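Local coordinates for mycobacterium tuberculosis paralogous family 11 (Mycobacterium smegmatis, PDB 4Y9I), which probably binds the deazaflavin coenzyme F420 and uses its reduced form to convert quinones to quinols, at residues A37-K42 / R106-F111; V30-K35 / R83-K88; T15-G20 / V55-T60. One frame throughout, in Å; residues are numbered along the deposited sequence. Where two conformers were deposited one is given.

Contact 1: residues A37-K42 / R106-F111; sequences AMVASK and RLIPVF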
ATOM      1  N   ALA A  37       2.956  -0.137  -4.907  1.00  6.57           N
ATOM      2  CA  ALA A  37       2.745   0.861  -3.874  1.00  5.64           C
ATOM      3  C   ALA A  37       1.539   0.582  -2.966  1.00  6.35           C
ATOM      4  O   ALA A  37       0.483   0.125  -3.445  1.00  7.65           O
ATOM      5  CB  ALA A  37       2.610   2.261  -4.458  1.00  6.75           C
ATOM      6  N   MET A  38       1.686   0.864  -1.671  1.00  6.89           N
ATOM      7  CA  MET A  38       0.574   0.840  -0.695  1.00  5.35           C
ATOM      8  C   MET A  38       0.281   2.313  -0.400  1.00  6.58           C
ATOM      9  O   MET A  38       1.104   3.024   0.263  1.00  6.34           O
ATOM     10  CB  MET A  38       1.001   0.186   0.587  1.00  5.85           C
ATOM     11  CG  MET A  38       1.440  -1.285   0.422  1.00  6.20           C
ATOM     12  SD  MET A  38       1.991  -2.075   1.935  1.00  7.34           S
ATOM     13  CE  MET A  38       0.411  -2.373   2.669  1.00  5.70           C
ATOM     14  N   VAL A  39      -0.843   2.806  -0.829  1.00  5.24           N
ATOM     15  CA  VAL A  39      -1.250   4.213  -0.539  1.00  5.79           C
ATOM     16  C   VAL A  39      -2.004   4.202   0.780  1.00  6.86           C
ATOM     17  O   VAL A  39      -3.045   3.582   0.923  1.00  8.97           O
ATOM     18  CB  VAL A  39      -2.096   4.774  -1.660  1.00  4.72           C
ATOM     19  CG1 VAL A  39      -2.596   6.175  -1.309  1.00  8.25           C
ATOM     20  CG2 VAL A  39      -1.331   4.723  -2.974  1.00  7.58           C
ATOM     21  N   ALA A  40      -1.400   4.854   1.803  1.00  7.01           N
ATOM     22  CA  ALA A  40      -1.942   4.864   3.167  1.00  7.19           C
ATOM     23  C   ALA A  40      -3.020   5.947   3.383  1.00  9.58           C
ATOM     24  O   ALA A  40      -2.875   6.807   4.224  1.00  9.99           O
ATOM     25  CB  ALA A  40      -0.786   4.988   4.206  1.00  7.00           C
ATOM     26  N   SER A  41      -4.054   5.901   2.535  1.00 10.60           N
ATOM     27  CA  SER A  41      -5.229   6.703   2.734  1.00 10.23           C
ATOM     28  C   SER A  41      -6.176   5.902   3.525  1.00 11.83           C
ATOM     29  O   SER A  41      -5.894   4.770   3.874  1.00 12.92           O
ATOM     30  CB  SER A  41      -5.811   7.118   1.440  1.00 10.20           C
ATOM     31  OG  SER A  41      -6.030   6.024   0.594  1.00 13.22           O
ATOM     32  N   LYS A  42      -7.298   6.503   3.842  1.00 11.31           N
ATOM     33  CA  LYS A  42      -8.334   5.872   4.595  1.00 10.46           C
ATOM     34  C   LYS A  42      -9.673   6.380   4.047  1.00 13.02           C
ATOM     35  O   LYS A  42     -10.524   6.917   4.800  1.00 18.80           O
ATOM     36  CB  LYS A  42      -8.261   6.201   6.099  1.00 15.12           C
ATOM     37  CG  LYS A  42      -8.981   5.157   6.890  1.00 15.81           C
ATOM     38  CD  LYS A  42      -9.161   5.471   8.354  1.00 14.31           C
ATOM     39  CE  LYS A  42     -10.398   4.727   8.850  1.00 19.46           C
ATOM     40  NZ  LYS A  42     -10.311   3.278   8.800  1.00 17.32           N
ATOM     41  N   ARG A 106      -1.148  17.408   4.895  1.00 12.86           N
ATOM     42  CA  ARG A 106      -0.093  16.405   5.050  1.00 10.22           C
ATOM     43  C   ARG A 106      -0.128  15.382   3.908  1.00  8.52           C
ATOM     44  O   ARG A 106      -1.191  14.801   3.626  1.00 10.53           O
ATOM     45  CB  ARG A 106      -0.315  15.721   6.362  1.00 14.38           C
ATOM     46  CG  ARG A 106       0.527  14.553   6.678  1.00 15.13           C
ATOM     47  CD  ARG A 106       0.118  14.058   8.077  1.00 17.28           C
ATOM     48  NE  ARG A 106       0.427  15.060   9.130  1.00 24.35           N
ATOM     49  CZ  ARG A 106       1.638  15.211   9.704  1.00 18.30           C
ATOM     50  NH1 ARG A 106       2.697  14.439   9.339  1.00 21.35           N
ATOM     51  NH2 ARG A 106       1.787  16.143  10.612  1.00 19.91           N
ATOM     52  N   LEU A 107       1.012  15.159   3.275  1.00  9.17           N
ATOM     53  CA  LEU A 107       1.069  14.175   2.162  1.00  6.35           C
ATOM     54  C   LEU A 107       0.585  12.850   2.681  1.00  8.15           C
ATOM     55  O   LEU A 107       1.008  12.327   3.777  1.00  9.39           O
ATOM     56  CB  LEU A 107       2.471  14.003   1.612  1.00 10.21           C
ATOM     57  CG  LEU A 107       3.040  15.165   0.838  1.00  8.84           C
ATOM     58  CD1 LEU A 107       4.439  14.872   0.373  1.00 10.28           C
ATOM     59  CD2 LEU A 107       2.170  15.610  -0.320  1.00 11.77           C
ATOM     60  N   ILE A 108      -0.258  12.213   1.858  1.00  8.10           N
ATOM     61  CA  ILE A 108      -0.670  10.830   2.173  1.00  7.69           C
ATOM     62  C   ILE A 108       0.575   9.925   2.056  1.00  5.46           C
ATOM     63  O   ILE A 108       1.230   9.912   1.025  1.00  8.13           O
ATOM     64  CB  ILE A 108      -1.821  10.374   1.237  1.00  7.29           C
ATOM     65  CG1 ILE A 108      -3.076  11.176   1.522  1.00  7.18           C
ATOM     66  CG2 ILE A 108      -2.142   8.886   1.362  1.00  8.10           C
ATOM     67  CD1 ILE A 108      -4.138  11.093   0.459  1.00  7.63           C
ATOM     68  N   PRO A 109       0.854   9.132   3.095  1.00  8.02           N
ATOM     69  CA  PRO A 109       2.055   8.277   2.955  1.00  8.04           C
ATOM     70  C   PRO A 109       1.867   7.278   1.831  1.00  9.29           C
ATOM     71  O   PRO A 109       0.750   6.745   1.660  1.00  9.10           O
ATOM     72  CB  PRO A 109       2.151   7.565   4.301  1.00 10.15           C
ATOM     73  CG  PRO A 109       1.376   8.458   5.258  1.00 11.25           C
ATOM     74  CD  PRO A 109       0.257   9.059   4.427  1.00  8.11           C
ATOM     75  N   VAL A 110       2.965   6.959   1.139  1.00  7.69           N
ATOM     76  CA  VAL A 110       2.995   5.904   0.108  1.00  6.82           C
ATOM     77  C   VAL A 110       4.176   5.090   0.434  1.00  7.17           C
ATOM     78  O   VAL A 110       5.315   5.626   0.509  1.00  6.73           O
ATOM     79  CB  VAL A 110       3.097   6.469  -1.317  1.00  6.94           C
ATOM     80  CG1 VAL A 110       3.025   5.400  -2.345  1.00  7.43           C
ATOM     81  CG2 VAL A 110       1.991   7.534  -1.471  1.00  9.01           C
ATOM     82  N   PHE A 111       3.954   3.771   0.521  1.00  5.49           N
ATOM     83  CA  PHE A 111       5.031   2.811   0.676  1.00  4.97           C
ATOM     84  C   PHE A 111       5.315   2.111  -0.652  1.00  7.65           C
ATOM     85  O   PHE A 111       4.388   1.654  -1.342  1.00  8.86           O
ATOM     86  CB  PHE A 111       4.648   1.726   1.705  1.00  5.78           C
ATOM     87  CG  PHE A 111       4.421   2.224   3.095  1.00  5.40           C
ATOM     88  CD1 PHE A 111       3.233   2.845   3.433  1.00  7.47           C
ATOM     89  CD2 PHE A 111       5.422   2.128   4.076  1.00  8.38           C
ATOM     90  CE1 PHE A 111       3.036   3.348   4.706  1.00 11.09           C
ATOM     91  CE2 PHE A 111       5.217   2.671   5.354  1.00  9.91           C
ATOM     92  CZ  PHE A 111       4.019   3.250   5.688  1.00 11.04           C
TER
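Met38 and Phe111 face each other as a hydrogen-bonded antiparallel pair, and two backbone bonds tie them: Met38 N to Phe111 O at 2.8 Å, and Phe111 N back to Met38 O. The next pair, Val39 with Val110, is non-hydrogen-bonded, its CA atoms 4.6 Å apart, and the pairing ends with the bond from Ala40 N to Pro109 O at 2.9 Å. Ala40 is also the centre of an inverse gamma turn, beyond which the first chain peels away. Phe111 shows how a strand side chain uses its neighbour. Its CG lies anti to its own carbonyl carbon (chi1 -63°), beside the backbone N. CB starts against the partner strand, 4.1 Å from Met38 CB; CD1 then passes 3.8 Å from Met38 O, which sits in the ring plane at the edge; CE1 reaches the methyl of Ala40. At the tip, CZ meets Lys56 of helix 51-57 and, in one of its two conformers, Val55. The face bearing Val39 and Val110 is apolar too: Val39 CG1 packs 3.8 Å from Ile108 CG2, the two side chains crossing at a slant, and that same CG2 lies against Ala40 O. Ala37 CB meets Val110 CG1. The contact thus joins two neighbouring strands of the six-stranded antiparallel barrel, 35-39 and 110-113. Helix 51-57 covers the Met38 and Phe111 side through Trp51 and Val55, while helices 80-93 and 96-102 cover the Val39 side, with Trp87, Ala90 and Tyr97 packed on Val39.

Contact 2: residues V30-K35 / R83-K88; sequences VEENGK and REHWWK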
ATOM      1  N   VAL A  30      -1.178  -0.548  -7.765  1.00  6.67           N
ATOM      2  CA  VAL A  30      -0.304   0.523  -8.286  1.00  6.45           C
ATOM      3  C   VAL A  30       1.047  -0.158  -8.476  1.00  8.29           C
ATOM      4  O   VAL A  30       1.733  -0.494  -7.510  1.00  6.52           O
ATOM      5  CB  VAL A  30      -0.202   1.673  -7.309  1.00  5.21           C
ATOM      6  CG1 VAL A  30       0.680   2.747  -7.888  1.00  7.53           C
ATOM      7  CG2 VAL A  30      -1.604   2.204  -6.973  1.00  8.04           C
ATOM      8  N   GLU A  31       1.408  -0.451  -9.728  1.00  8.68           N
ATOM      9  CA  GLU A  31       2.518  -1.355 -10.046  1.00  6.89           C
ATOM     10  C   GLU A  31       3.404  -0.743 -11.073  1.00  9.76           C
ATOM     11  O   GLU A  31       2.929  -0.071 -11.970  1.00  9.12           O
ATOM     12  CB  GLU A  31       2.011  -2.760 -10.471  1.00  8.60           C
ATOM     13  CG  GLU A  31       3.120  -3.780 -10.722  1.00  7.51           C
ATOM     14  CD  GLU A  31       3.746  -3.760 -12.103  1.00 11.03           C
ATOM     15  OE1 GLU A  31       3.251  -3.065 -13.020  1.00 11.84           O
ATOM     16  OE2 GLU A  31       4.750  -4.470 -12.207  1.00 11.31           O
ATOM     17  N   GLU A  32       4.714  -1.009 -10.970  1.00  7.15           N
ATOM     18  CA  GLU A  32       5.683  -0.630 -11.984  1.00  8.29           C
ATOM     19  C   GLU A  32       6.907  -1.490 -11.886  1.00  6.34           C
ATOM     20  O   GLU A  32       7.560  -1.563 -10.855  1.00  6.87           O
ATOM     21  CB  GLU A  32       6.054   0.836 -11.862  1.00  9.23           C
ATOM     22  CG  GLU A  32       7.053   1.339 -12.914  1.00  8.46           C
ATOM     23  CD  GLU A  32       7.328   2.827 -12.728  1.00  9.70           C
ATOM     24  OE1 GLU A  32       8.054   3.214 -11.781  1.00 10.02           O
ATOM     25  OE2 GLU A  32       6.758   3.579 -13.546  1.00 12.06           O
ATOM     26  N   ASN A  33       7.192  -2.165 -12.981  1.00  7.78           N
ATOM     27  CA  ASN A  33       8.439  -2.977 -13.084  1.00  5.25           C
ATOM     28  C   ASN A  33       8.655  -3.905 -11.881  1.00  7.66           C
ATOM     29  O   ASN A  33       9.807  -4.163 -11.415  1.00  9.81           O
ATOM     30  CB  ASN A  33       9.634  -2.088 -13.390  1.00  6.96           C
ATOM     31  CG  ASN A  33       9.509  -1.392 -14.722  1.00  9.11           C
ATOM     32  OD1 ASN A  33       8.890  -1.948 -15.632  1.00  9.79           O
ATOM     33  ND2 ASN A  33      10.092  -0.207 -14.877  1.00  8.42           N
ATOM     34  N   GLY A  34       7.535  -4.518 -11.451  1.00  9.15           N
ATOM     35  CA  GLY A  34       7.539  -5.520 -10.411  1.00 10.55           C
ATOM     36  C   GLY A  34       7.509  -5.046  -8.987  1.00 13.33           C
ATOM     37  O   GLY A  34       7.596  -5.889  -8.067  1.00 13.03           O
ATOM     38  N   LYS A  35       7.465  -3.723  -8.805  1.00  6.99           N
ATOM     39  CA  LYS A  35       7.272  -3.098  -7.497  1.00  6.12           C
ATOM     40  C   LYS A  35       5.875  -2.563  -7.377  1.00  4.99           C
ATOM     41  O   LYS A  35       5.210  -2.208  -8.376  1.00  6.81           O
ATOM     42  CB  LYS A  35       8.329  -2.012  -7.241  1.00  7.98           C
ATOM     43  CG  LYS A  35       9.761  -2.578  -7.291  1.00 11.51           C
ATOM     44  CD  LYS A  35      10.830  -1.578  -6.816  1.00 13.07           C
ATOM     45  CE  LYS A  35      12.219  -2.283  -6.682  1.00 17.95           C
ATOM     46  NZ  LYS A  35      13.191  -1.374  -6.013  1.00 16.90           N
ATOM     47  N   ARG A  83       8.478   9.566  -4.020  1.00  7.67           N
ATOM     48  CA  ARG A  83       7.068   9.563  -3.616  1.00  6.39           C
ATOM     49  C   ARG A  83       6.203  10.196  -4.670  1.00  8.79           C
ATOM     50  O   ARG A  83       5.110   9.729  -4.999  1.00  9.46           O
ATOM     51  CB  ARG A  83       6.824  10.281  -2.294  1.00  5.83           C
ATOM     52  CG  ARG A  83       5.390  10.086  -1.829  1.00  7.60           C
ATOM     53  CD  ARG A  83       5.012  11.070  -0.753  1.00 11.39           C
ATOM     54  NE  ARG A  83       3.576  11.047  -0.613  1.00  9.81           N
ATOM     55  CZ  ARG A  83       2.684  11.594  -1.444  1.00  8.63           C
ATOM     56  NH1 ARG A  83       3.051  12.396  -2.435  1.00 18.49           N
ATOM     57  NH2 ARG A  83       1.397  11.502  -1.177  1.00 12.35           N
ATOM     58  N   GLU A  84       6.658  11.317  -5.188  0.54  7.92           N
ATOM     59  CA  GLU A  84       5.896  11.987  -6.211  0.54  7.44           C
ATOM     60  C   GLU A  84       5.633  11.095  -7.396  0.54 10.04           C
ATOM     61  O   GLU A  84       4.590  11.135  -7.968  0.54  7.77           O
ATOM     62  CB  GLU A  84       6.529  13.365  -6.602  0.54  7.48           C
ATOM     63  CG  GLU A  84       6.518  14.349  -5.441  0.54 11.84           C
ATOM     64  CD  GLU A  84       5.169  14.462  -4.616  0.54 18.32           C
ATOM     65  OE1 GLU A  84       4.234  15.144  -5.102  0.54 29.85           O
ATOM     66  OE2 GLU A  84       5.037  13.922  -3.469  0.54 13.38           O
ATOM     67  N   HIS A  85       6.650  10.336  -7.771  1.00  7.45           N
ATOM     68  CA  HIS A  85       6.527   9.457  -8.926  1.00  5.79           C
ATOM     69  C   HIS A  85       5.429   8.392  -8.690  1.00  5.93           C
ATOM     70  O   HIS A  85       4.557   8.197  -9.539  1.00  6.75           O
ATOM     71  CB  HIS A  85       7.872   8.799  -9.170  1.00  7.80           C
ATOM     72  CG  HIS A  85       7.821   7.716 -10.181  1.00  7.78           C
ATOM     73  ND1 HIS A  85       7.554   7.941 -11.514  1.00  8.86           N
ATOM     74  CD2 HIS A  85       7.967   6.379 -10.063  1.00  7.63           C
ATOM     75  CE1 HIS A  85       7.545   6.790 -12.161  1.00 12.57           C
ATOM     76  NE2 HIS A  85       7.771   5.827 -11.298  1.00  8.51           N
ATOM     77  N   TRP A  86       5.492   7.733  -7.550  1.00  5.79           N
ATOM     78  CA  TRP A  86       4.511   6.709  -7.238  1.00  6.18           C
ATOM     79  C   TRP A  86       3.125   7.308  -6.987  1.00  7.79           C
ATOM     80  O   TRP A  86       2.132   6.654  -7.262  1.00  6.83           O
ATOM     81  CB  TRP A  86       5.008   5.834  -6.097  1.00  6.04           C
ATOM     82  CG  TRP A  86       6.066   4.912  -6.563  1.00  7.11           C
ATOM     83  CD1 TRP A  86       7.416   5.107  -6.510  1.00  9.12           C
ATOM     84  CD2 TRP A  86       5.880   3.611  -7.108  1.00  6.20           C
ATOM     85  NE1 TRP A  86       8.067   4.049  -7.054  1.00  6.45           N
ATOM     86  CE2 TRP A  86       7.167   3.084  -7.384  1.00  7.06           C
ATOM     87  CE3 TRP A  86       4.771   2.807  -7.372  1.00  6.36           C
ATOM     88  CZ2 TRP A  86       7.341   1.816  -7.933  1.00  6.32           C
ATOM     89  CZ3 TRP A  86       4.989   1.564  -7.897  1.00  6.91           C
ATOM     90  CH2 TRP A  86       6.241   1.089  -8.138  1.00  7.75           C
ATOM     91  N   TRP A  87       3.088   8.511  -6.432  1.00  8.12           N
ATOM     92  CA  TRP A  87       1.784   9.241  -6.316  1.00  5.96           C
ATOM     93  C   TRP A  87       1.123   9.427  -7.667  1.00 10.20           C
ATOM     94  O   TRP A  87      -0.089   9.226  -7.818  1.00  7.83           O
ATOM     95  CB  TRP A  87       1.955  10.559  -5.548  1.00  7.28           C
ATOM     96  CG  TRP A  87       0.630  11.223  -5.326  1.00  7.72           C
ATOM     97  CD1 TRP A  87       0.200  12.360  -5.952  1.00  9.48           C
ATOM     98  CD2 TRP A  87      -0.444  10.797  -4.470  1.00  8.63           C
ATOM     99  NE1 TRP A  87      -1.083  12.682  -5.514  1.00  7.92           N
ATOM    100  CE2 TRP A  87      -1.502  11.752  -4.618  1.00  7.38           C
ATOM    101  CE3 TRP A  87      -0.629   9.724  -3.596  1.00  7.20           C
ATOM    102  CZ2 TRP A  87      -2.700  11.644  -3.931  1.00  7.13           C
ATOM    103  CZ3 TRP A  87      -1.815   9.655  -2.879  1.00  6.48           C
ATOM    104  CH2 TRP A  87      -2.838  10.583  -3.099  1.00  6.71           C
ATOM    105  N   LYS A  88       1.893   9.846  -8.659  1.00  6.08           N
ATOM    106  CA  LYS A  88       1.371  10.028 -10.011  1.00  6.61           C
ATOM    107  C   LYS A  88       0.785   8.690 -10.512  1.00  7.51           C
ATOM    108  O   LYS A  88      -0.292   8.652 -11.066  1.00  7.20           O
ATOM    109  CB  LYS A  88       2.520  10.493 -10.927  1.00  8.24           C
ATOM    110  CG  LYS A  88       2.089  10.741 -12.355  1.00 12.74           C
ATOM    111  CD  LYS A  88       3.261  10.798 -13.338  1.00 18.60           C
ATOM    112  CE  LYS A  88       3.899   9.427 -13.580  1.00 33.63           C
ATOM    113  NZ  LYS A  88       4.785   9.469 -14.766  1.00 28.93           N
TER
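Glu32 OE1 accepts a hydrogen bond from His85 NE2 at 2.7 Å, a His-carboxylate pair that fastens the beta hairpin of strands 22-32 and 35-39 to helix 80-93. The hairpin closes in a type I' turn from Glu32 to Lys35, and Glu32 and Lys35 are also joined by backbone bonds in both directions. Glu32 CG is anti to the backbone N and the chain stays extended beyond it, while His85 comes from the helix to meet it tip to tip. The carboxylate and imidazole planes are only 28° apart; OE1 uses its syn lone pair, and the N-H points at it almost straight, at 172°. Such a partner would probably favour the protonated imidazole, though a neutral ring could donate through NE2 as well. Beside this polar link, Trp86 provides the largest share of the buried surface. With its CG anti to the carbonyl carbon (chi1 -74°), the indole drives its six-membered ring in at the hairpin. CH2 comes to 3.5 Å from Lys35 O, which lies at the ring edge, and also meets Glu32 CB at 3.7 Å and Lys35 CB. Farther back, CE3 touches Val30 CG1, the two side chains running alongside in opposed senses. Ala37, Leu78 and Ile112 also pack on the indole, Ala37 CB against CE3. Of the Lys35 side chain, CB meets the indole, while the chain leads away to a salt bridge between NZ and Glu114. Just before the turn, Glu31 bends over it: its OE2 accepts a hydrogen bond from Gly34 N at 2.9 Å, the donor lying above the carboxylate plane.

Contact 3: residues T15-G20 / V55-T60; sequences TGAKSG and VKANPT. With PO4 (phosphate ion), chain B.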
ATOM      1  N   THR A  15       2.407  -8.690   9.040  1.00  6.79           N
ATOM      2  CA  THR A  15       2.642  -9.551  10.193  1.00  7.49           C
ATOM      3  C   THR A  15       2.859  -8.720  11.416  1.00  9.44           C
ATOM      4  O   THR A  15       3.695  -7.843  11.427  1.00  6.60           O
ATOM      5  CB  THR A  15       3.858 -10.457   9.945  1.00  8.62           C
ATOM      6  OG1 THR A  15       3.602 -11.232   8.775  1.00  8.84           O
ATOM      7  CG2 THR A  15       4.076 -11.321  11.170  1.00 10.08           C
ATOM      8  N   GLY A  16       2.117  -9.033  12.475  1.00  9.09           N
ATOM      9  CA  GLY A  16       2.229  -8.241  13.698  1.00 10.07           C
ATOM     10  C   GLY A  16       3.617  -8.352  14.319  1.00 11.63           C
ATOM     11  O   GLY A  16       4.182  -9.408  14.448  1.00 11.94           O
ATOM     12  N   ALA A  17       4.164  -7.179  14.629  1.00 10.85           N
ATOM     13  CA  ALA A  17       5.513  -7.097  15.162  1.00 11.53           C
ATOM     14  C   ALA A  17       5.607  -7.719  16.561  1.00 15.21           C
ATOM     15  O   ALA A  17       6.684  -8.149  16.967  1.00 17.06           O
ATOM     16  CB  ALA A  17       5.977  -5.647  15.220  1.00 11.84           C
ATOM     17  N   LYS A  18       4.503  -7.702  17.287  1.00 10.34           N
ATOM     18  CA  LYS A  18       4.484  -8.238  18.676  1.00 12.14           C
ATOM     19  C   LYS A  18       3.929  -9.664  18.738  1.00 15.38           C
ATOM     20  O   LYS A  18       4.440 -10.534  19.490  1.00 18.22           O
ATOM     21  CB  LYS A  18       3.667  -7.332  19.585  1.00 11.98           C
ATOM     22  CG  LYS A  18       4.344  -5.997  19.855  1.00 11.80           C
ATOM     23  CD  LYS A  18       3.540  -5.169  20.834  1.00 13.07           C
ATOM     24  CE  LYS A  18       3.252  -5.769  22.217  1.00 15.01           C
ATOM     25  NZ  LYS A  18       2.557  -4.716  23.015  1.00 17.77           N
ATOM     26  N   SER A  19       2.874  -9.907  17.980  1.00 11.07           N
ATOM     27  CA  SER A  19       2.119 -11.163  18.036  1.00 10.98           C
ATOM     28  C   SER A  19       2.426 -12.174  16.976  1.00  9.15           C
ATOM     29  O   SER A  19       2.091 -13.329  17.137  1.00 10.02           O
ATOM     30  CB  SER A  19       0.612 -10.877  17.938  1.00 12.13           C
ATOM     31  OG  SER A  19       0.232 -10.427  16.635  1.00 13.75           O
ATOM     32  N   GLY A  20       2.902 -11.717  15.825  1.00  9.87           N
ATOM     33  CA  GLY A  20       3.034 -12.528  14.643  1.00 10.63           C
ATOM     34  C   GLY A  20       1.726 -12.723  13.847  1.00  8.79           C
ATOM     35  O   GLY A  20       1.691 -13.505  12.915  1.00 10.63           O
ATOM     36  N   VAL A  55       2.995  -1.606   9.177  0.56  8.19           N
ATOM     37  CA  VAL A  55       4.042  -1.789   8.190  0.56  7.22           C
ATOM     38  C   VAL A  55       5.281  -0.989   8.579  0.56  7.87           C
ATOM     39  O   VAL A  55       6.354  -1.292   8.092  0.56 10.05           O
ATOM     40  CB  VAL A  55       3.592  -1.476   6.717  0.56  8.09           C
ATOM     41  CG1 VAL A  55       2.558  -2.484   6.288  0.56  9.66           C
ATOM     42  CG2 VAL A  55       3.040  -0.058   6.559  0.56  7.94           C
ATOM     43  N   LYS A  56       5.142   0.026   9.421  1.00  8.23           N
ATOM     44  CA  LYS A  56       6.346   0.692   9.884  1.00  8.28           C
ATOM     45  C   LYS A  56       7.026  -0.114  11.010  1.00  7.21           C
ATOM     46  O   LYS A  56       8.244  -0.301  11.002  1.00  8.91           O
ATOM     47  CB  LYS A  56       5.992   2.109  10.302  1.00 10.21           C
ATOM     48  CG  LYS A  56       5.576   3.016   9.120  1.00 11.43           C
ATOM     49  CD  LYS A  56       5.055   4.379   9.596  1.00 17.50           C
ATOM     50  CE  LYS A  56       6.045   5.038  10.564  1.00 26.12           C
ATOM     51  NZ  LYS A  56       5.672   6.288  11.283  1.00 27.43           N
ATOM     52  N   ALA A  57       6.213  -0.707  11.876  1.00  5.53           N
ATOM     53  CA  ALA A  57       6.783  -1.581  12.952  1.00  9.32           C
ATOM     54  C   ALA A  57       7.395  -2.835  12.408  1.00  9.84           C
ATOM     55  O   ALA A  57       8.410  -3.331  12.921  1.00 10.21           O
ATOM     56  CB  ALA A  57       5.757  -1.934  13.966  1.00 11.39           C
ATOM     57  N   ASN A  58       6.785  -3.376  11.341  1.00  6.92           N
ATOM     58  CA  ASN A  58       7.307  -4.553  10.679  1.00  5.81           C
ATOM     59  C   ASN A  58       7.218  -4.433   9.162  1.00  8.21           C
ATOM     60  O   ASN A  58       6.174  -4.682   8.566  1.00  8.82           O
ATOM     61  CB  ASN A  58       6.612  -5.817  11.130  1.00  9.04           C
ATOM     62  CG  ASN A  58       7.184  -7.019  10.422  1.00  7.26           C
ATOM     63  OD1 ASN A  58       8.233  -6.990   9.725  1.00  7.51           O
ATOM     64  ND2 ASN A  58       6.519  -8.157  10.653  1.00  8.62           N
ATOM     65  N   PRO A  59       8.282  -3.951   8.514  1.00  7.04           N
ATOM     66  CA  PRO A  59       8.189  -3.721   7.072  1.00  7.55           C
ATOM     67  C   PRO A  59       8.088  -4.967   6.165  1.00  6.14           C
ATOM     68  O   PRO A  59       7.970  -4.810   4.940  1.00  6.95           O
ATOM     69  CB  PRO A  59       9.515  -3.003   6.758  1.00  8.11           C
ATOM     70  CG  PRO A  59       9.917  -2.365   8.084  1.00  8.39           C
ATOM     71  CD  PRO A  59       9.481  -3.371   9.108  1.00  6.05           C
ATOM     72  N   THR A  60       8.160  -6.184   6.705  1.00  5.97           N
ATOM     73  CA  THR A  60       8.154  -7.389   5.882  1.00  6.98           C
ATOM     74  C   THR A  60       6.672  -7.636   5.484  1.00  6.38           C
ATOM     75  O   THR A  60       5.836  -7.904   6.326  1.00  7.50           O
ATOM     76  CB  THR A  60       8.653  -8.580   6.639  1.00  7.35           C
ATOM     77  OG1 THR A  60       9.958  -8.276   7.148  1.00  8.37           O
ATOM     78  CG2 THR A  60       8.689  -9.824   5.772  1.00 10.00           C
TER
HETATM   79  P   PO4 B 201       0.500  -6.996  16.791  0.64 12.14           P
HETATM   80  O1  PO4 B 201      -0.624  -8.052  16.808  0.64 14.56           O
HETATM   81  O2  PO4 B 201       0.338  -5.982  15.595  0.64 13.18           O
HETATM   82  O3  PO4 B 201       0.366  -6.174  18.134  0.64 15.65           O
HETATM   83  O4  PO4 B 201       1.838  -7.617  16.771  0.64  9.46           O
HETATM   84  O   HOH W   1       4.172  -6.590   8.075  1.00  6.70           O
HETATM   85  O   HOH W   2       4.115 -10.011   6.313  1.00 12.03           O
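This is a small surface contact, where the end of strand 9-15 and the loop after it meet the C-terminal end of helix 51-57. Asn58, the first residue beyond the helix to leave helical angles, carries it. Its CG is anti to the backbone N (chi1 -180°), and its ND2 donates to Thr15 O at 2.9 Å from above the carbonyl plane. The other end of the amide, OD1, accepts Thr60 N at 3.1 Å, which makes an Asx turn and helps fix the rotation of the group. Alongside, Ala17 CB rests 3.9 Å from Ala57 CB. One water accepts a hydrogen bond from Thr15 N and donates to both Asn58 O and Thr60 O; a second links Thr15 OG1 with Thr60 O, while Lys22 also bonds to that hydroxyl. On the loop, a phosphate ion, probably from the crystallisation liquor, is held through its O4 by Lys18 N at 2.7 Å and by Ser19 N, through its O1 by Ser19 OG, and also by Arg23. Joined by one direct hydrogen bond and water bridges, the two segments depend on polar chemistry more than on apolar burial, and the loop's backbone N-H groups can evidently receive an anion.

In the fold
Along the chain the three contacts interleave, each pair having alternating segments, so none is a closed local unit. Contact 1 sits nearest the centre of the chain and touches both others. Its centre is about 12 Å from that of contact 2, with which it shares the hairpin of strands 22-32 and 35-39 and the helix 80-93 packed on it; Arg83 NH2 reaches Ile108 O across the two. It is about 18 Å from contact 3, centre to centre, joined through helix 51-57. Contacts 2 and 3 lie on opposite sides of the chain's centre, about 12 Å apart at their nearest atoms. Together they tie helices around one barrel, consistent with the split beta-barrel of the FMN-binding clan.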